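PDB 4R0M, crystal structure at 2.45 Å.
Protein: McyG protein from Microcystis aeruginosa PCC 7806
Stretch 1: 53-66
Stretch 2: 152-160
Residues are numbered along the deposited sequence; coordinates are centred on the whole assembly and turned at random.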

# COMPACT_ATOMS: atom_id res chain seq x y z
N GLN A 53 9.01 13.74 -22.72
CA GLN A 53 10.18 14.56 -23.04
C GLN A 53 11.11 14.71 -21.84
O GLN A 53 12.34 14.67 -21.98
CB GLN A 53 9.77 15.95 -23.56
CG GLN A 53 9.09 15.96 -24.92
CD GLN A 53 9.93 15.38 -26.05
OE1 GLN A 53 11.16 15.49 -26.05
NE2 GLN A 53 9.27 14.77 -27.02
N ASP A 54 10.52 14.87 -20.65
CA ASP A 54 11.27 14.98 -19.40
C ASP A 54 12.02 13.68 -19.10
O ASP A 54 13.21 13.70 -18.75
CB ASP A 54 10.32 15.34 -18.25
CG ASP A 54 11.04 15.83 -17.00
OD1 ASP A 54 12.26 16.09 -17.04
OD2 ASP A 54 10.36 15.96 -15.96
N ALA A 55 11.33 12.56 -19.26
CA ALA A 55 11.91 11.23 -19.07
C ALA A 55 13.13 10.98 -19.96
O ALA A 55 14.13 10.41 -19.50
CB ALA A 55 10.86 10.16 -19.28
N LEU A 56 13.05 11.40 -21.22
CA LEU A 56 14.16 11.25 -22.17
C LEU A 56 15.42 12.00 -21.73
O LEU A 56 16.54 11.51 -21.91
CB LEU A 56 13.76 11.71 -23.58
CG LEU A 56 12.81 10.85 -24.42
CD1 LEU A 56 12.50 11.55 -25.74
CD2 LEU A 56 13.39 9.47 -24.68
N VAL A 57 15.22 13.20 -21.18
CA VAL A 57 16.32 14.03 -20.68
C VAL A 57 16.99 13.35 -19.49
O VAL A 57 18.22 13.26 -19.45
CB VAL A 57 15.84 15.45 -20.30
CG1 VAL A 57 16.97 16.27 -19.68
CG2 VAL A 57 15.26 16.18 -21.51
N ILE A 58 16.19 12.87 -18.55
CA ILE A 58 16.69 12.16 -17.37
C ILE A 58 17.39 10.87 -17.78
O ILE A 58 18.46 10.55 -17.27
CB ILE A 58 15.55 11.87 -16.36
CG1 ILE A 58 14.99 13.18 -15.80
CG2 ILE A 58 16.06 10.98 -15.22
CD1 ILE A 58 13.54 13.09 -15.36
N LEU A 59 16.77 10.15 -18.72
CA LEU A 59 17.35 8.92 -19.27
C LEU A 59 18.75 9.15 -19.86
O LEU A 59 19.65 8.34 -19.64
CB LEU A 59 16.43 8.30 -20.33
CG LEU A 59 16.89 7.04 -21.07
CD1 LEU A 59 17.32 5.93 -20.11
CD2 LEU A 59 15.80 6.55 -22.00
N ASN A 60 18.91 10.24 -20.60
CA ASN A 60 20.20 10.61 -21.15
C ASN A 60 21.22 10.91 -20.05
O ASN A 60 22.39 10.53 -20.16
CB ASN A 60 20.07 11.81 -22.10
CG ASN A 60 21.37 12.16 -22.79
OD1 ASN A 60 21.99 11.33 -23.45
ND2 ASN A 60 21.80 13.41 -22.63
N GLY A 61 20.76 11.58 -19.00
CA GLY A 61 21.57 11.81 -17.80
C GLY A 61 22.02 10.51 -17.17
O GLY A 61 23.17 10.39 -16.75
N LEU A 62 21.11 9.54 -17.10
CA LEU A 62 21.43 8.21 -16.57
C LEU A 62 22.50 7.51 -17.41
O LEU A 62 23.48 7.00 -16.87
CB LEU A 62 20.17 7.35 -16.46
CG LEU A 62 19.16 7.69 -15.35
CD1 LEU A 62 17.81 7.04 -15.63
CD2 LEU A 62 19.68 7.28 -13.98
N GLU A 63 22.30 7.50 -18.73
CA GLU A 63 23.25 6.92 -19.67
C GLU A 63 24.64 7.55 -19.56
O GLU A 63 25.65 6.84 -19.59
CB GLU A 63 22.74 7.05 -21.11
CG GLU A 63 21.63 6.08 -21.49
CD GLU A 63 21.20 6.21 -22.94
OE1 GLU A 63 20.80 7.33 -23.35
OE2 GLU A 63 21.25 5.21 -23.68
N GLN A 64 24.69 8.87 -19.41
CA GLN A 64 25.95 9.60 -19.28
C GLN A 64 26.71 9.29 -17.99
O GLN A 64 27.92 9.46 -17.92
CB GLN A 64 25.72 11.11 -19.41
CG GLN A 64 25.59 11.59 -20.85
CD GLN A 64 25.40 13.10 -20.95
OE1 GLN A 64 25.68 13.85 -20.01
NE2 GLN A 64 24.92 13.55 -22.11
N LYS A 65 25.98 8.82 -16.97
CA LYS A 65 26.60 8.41 -15.71
C LYS A 65 27.04 6.94 -15.75
O LYS A 65 27.57 6.43 -14.77
CB LYS A 65 25.66 8.66 -14.52
CG LYS A 65 25.32 10.12 -14.27
CD LYS A 65 26.49 10.90 -13.68
CE LYS A 65 26.33 12.39 -13.93
NZ LYS A 65 27.31 13.21 -13.15
N GLY A 66 26.82 6.28 -16.88
CA GLY A 66 27.27 4.90 -17.08
C GLY A 66 26.24 3.83 -16.76
O GLY A 66 26.56 2.64 -16.75
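Stretch 2 (152-160) VISVNELRK

Two helical segments can approach closely where one of them offers a glycine, and residues 53-66 and 152-160 of McyG, some ninety positions apart in one chain, illustrate the principle. Stretch 1 enters already helical at Gln-53 and stays helical almost to Lys-65. Stretch 2 begins as a strand, Val-152 to Ser-154, and turns at once into a short helix starting at Val-155. Ser-154 caps that helix: with chi1 at 70° (p), its OG accepts from Glu-157 N at 3.1 Å.

The backbones are nearest at Gly-61 and Leu-158, whose CA atoms lie 4.4 Å apart. Taken as a whole, stretch 2 runs roughly opposite to stretch 1, with Ile-153 beside Lys-65, Leu-158 beside Gly-61 and Arg-159 beside Asp-54. An ideal CB on Gly-61 would point toward stretch 2 and fall 2.6 Å from Leu-158 O, a clash, so the bare backbone is what makes room here. Leu-158 is the most deeply covered residue of the contact. Its CB points toward stretch 1, and chi1 m with chi2 t carries its methyl groups onto the helix surface: CD2 reaches Gly-61 C at 3.5 Å, while CD1 meets Ile-58 CG2 at 3.9 Å and Leu-62 CD2 at 4.1 Å. Ile-58 and Leu-62, one turn apart, both leave their backbone sideways and reach inward through the same m, t conformation. The end of Ile-58 extends this apolar patch, with CD1 3.8 Å from Val-155 CG1.

Polar groups on long side chains complete the contact at both ends of the helical stretch. Near the start of stretch 1, Arg-159 adopts m, t, t for chi1 to chi3, an extended chain that passes Ile-58, CG to CG1 at 3.9 Å, before its guanidinium meets Asp-54. The carboxylate, set by chi1 t, lies at the edge of the guanidinium, near its plane, and receives two hydrogen bonds within one salt bridge: Arg-159 NE to Asp-54 OD1 and Arg-159 NH2 to Asp-54 OD2, each 2.9 Å. Val-57, also t, points toward stretch 2 and brings CG1 to 3.4 Å from Arg-159 O.

At the other end, Lys-65 bends through m, m and then extends through t, t. This path lays CE 3.6 Å from Ile-153 CD1, so the aliphatic part packs against the strand residue while the ammonium reaches Glu-157. That salt bridge is looser, its hydrogen bond from Lys-65 NZ to Glu-157 OE2 being weak at 3.4 Å. Just beyond, Gly-66 closes the helix in a Schellman motif. Its positive phi of 94° would jam a CB against the preceding carbonyl, so this second glycine answers to its own backbone, whereas Gly-61 answers to a neighbour.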

# COMPACT_ATOMS: atom_id res chain seq x y z
N VAL A 152 24.98 8.79 -4.90
CA VAL A 152 23.66 9.39 -4.96
C VAL A 152 23.67 10.55 -5.95
O VAL A 152 24.62 11.33 -5.99
CB VAL A 152 23.19 9.91 -3.58
CG1 VAL A 152 21.68 10.13 -3.57
CG2 VAL A 152 23.57 8.94 -2.46
N ILE A 153 22.61 10.64 -6.76
CA ILE A 153 22.46 11.75 -7.71
C ILE A 153 21.02 12.28 -7.72
O ILE A 153 20.07 11.51 -7.61
CB ILE A 153 22.96 11.37 -9.13
CG1 ILE A 153 23.06 12.61 -10.02
CG2 ILE A 153 22.09 10.28 -9.76
CD1 ILE A 153 23.94 12.45 -11.24
N SER A 154 20.88 13.60 -7.84
CA SER A 154 19.56 14.21 -7.91
C SER A 154 19.00 14.14 -9.33
O SER A 154 19.75 14.15 -10.31
CB SER A 154 19.62 15.67 -7.43
OG SER A 154 20.31 16.48 -8.36
N VAL A 155 17.67 14.07 -9.42
CA VAL A 155 16.97 14.09 -10.70
C VAL A 155 17.26 15.39 -11.46
O VAL A 155 17.44 15.38 -12.68
CB VAL A 155 15.45 13.88 -10.52
CG1 VAL A 155 14.71 14.00 -11.85
CG2 VAL A 155 15.17 12.52 -9.89
N ASN A 156 17.32 16.51 -10.72
CA ASN A 156 17.61 17.82 -11.30
C ASN A 156 19.02 17.96 -11.89
O ASN A 156 19.24 18.79 -12.78
CB ASN A 156 17.33 18.94 -10.29
CG ASN A 156 15.85 19.28 -10.20
OD1 ASN A 156 15.33 19.53 -9.11
ND2 ASN A 156 15.16 19.28 -11.34
N GLU A 157 19.97 17.17 -11.39
CA GLU A 157 21.30 17.13 -11.99
C GLU A 157 21.27 16.33 -13.30
O GLU A 157 21.97 16.67 -14.26
CB GLU A 157 22.33 16.54 -11.03
CG GLU A 157 23.77 16.89 -11.40
CD GLU A 157 24.80 15.99 -10.74
OE1 GLU A 157 24.61 15.60 -9.57
OE2 GLU A 157 25.81 15.67 -11.40
N LEU A 158 20.45 15.28 -13.34
CA LEU A 158 20.26 14.47 -14.55
C LEU A 158 19.50 15.24 -15.62
O LEU A 158 19.67 14.99 -16.81
CB LEU A 158 19.52 13.17 -14.23
CG LEU A 158 20.15 12.16 -13.26
CD1 LEU A 158 19.10 11.16 -12.81
CD2 LEU A 158 21.33 11.43 -13.88
N ARG A 159 18.66 16.18 -15.18
CA ARG A 159 17.92 17.06 -16.09
C ARG A 159 18.83 18.08 -16.78
O ARG A 159 18.45 18.68 -17.79
CB ARG A 159 16.80 17.79 -15.33
CG ARG A 159 15.58 16.94 -15.04
CD ARG A 159 14.40 17.80 -14.62
NE ARG A 159 13.17 17.03 -14.49
CZ ARG A 159 12.59 16.71 -13.33
NH1 ARG A 159 13.11 17.11 -12.18
NH2 ARG A 159 11.46 16.00 -13.33
N LYS A 160 20.03 18.22 -16.28
CA LYS A 160 20.98 19.13 -16.82
C LYS A 160 21.81 18.53 -17.91
O LYS A 160 22.57 19.22 -18.54
CB LYS A 160 21.94 19.55 -15.74
CG LYS A 160 21.35 20.43 -14.69
CD LYS A 160 22.46 20.92 -13.81
CE LYS A 160 21.94 21.51 -12.53
NZ LYS A 160 21.13 22.73 -12.71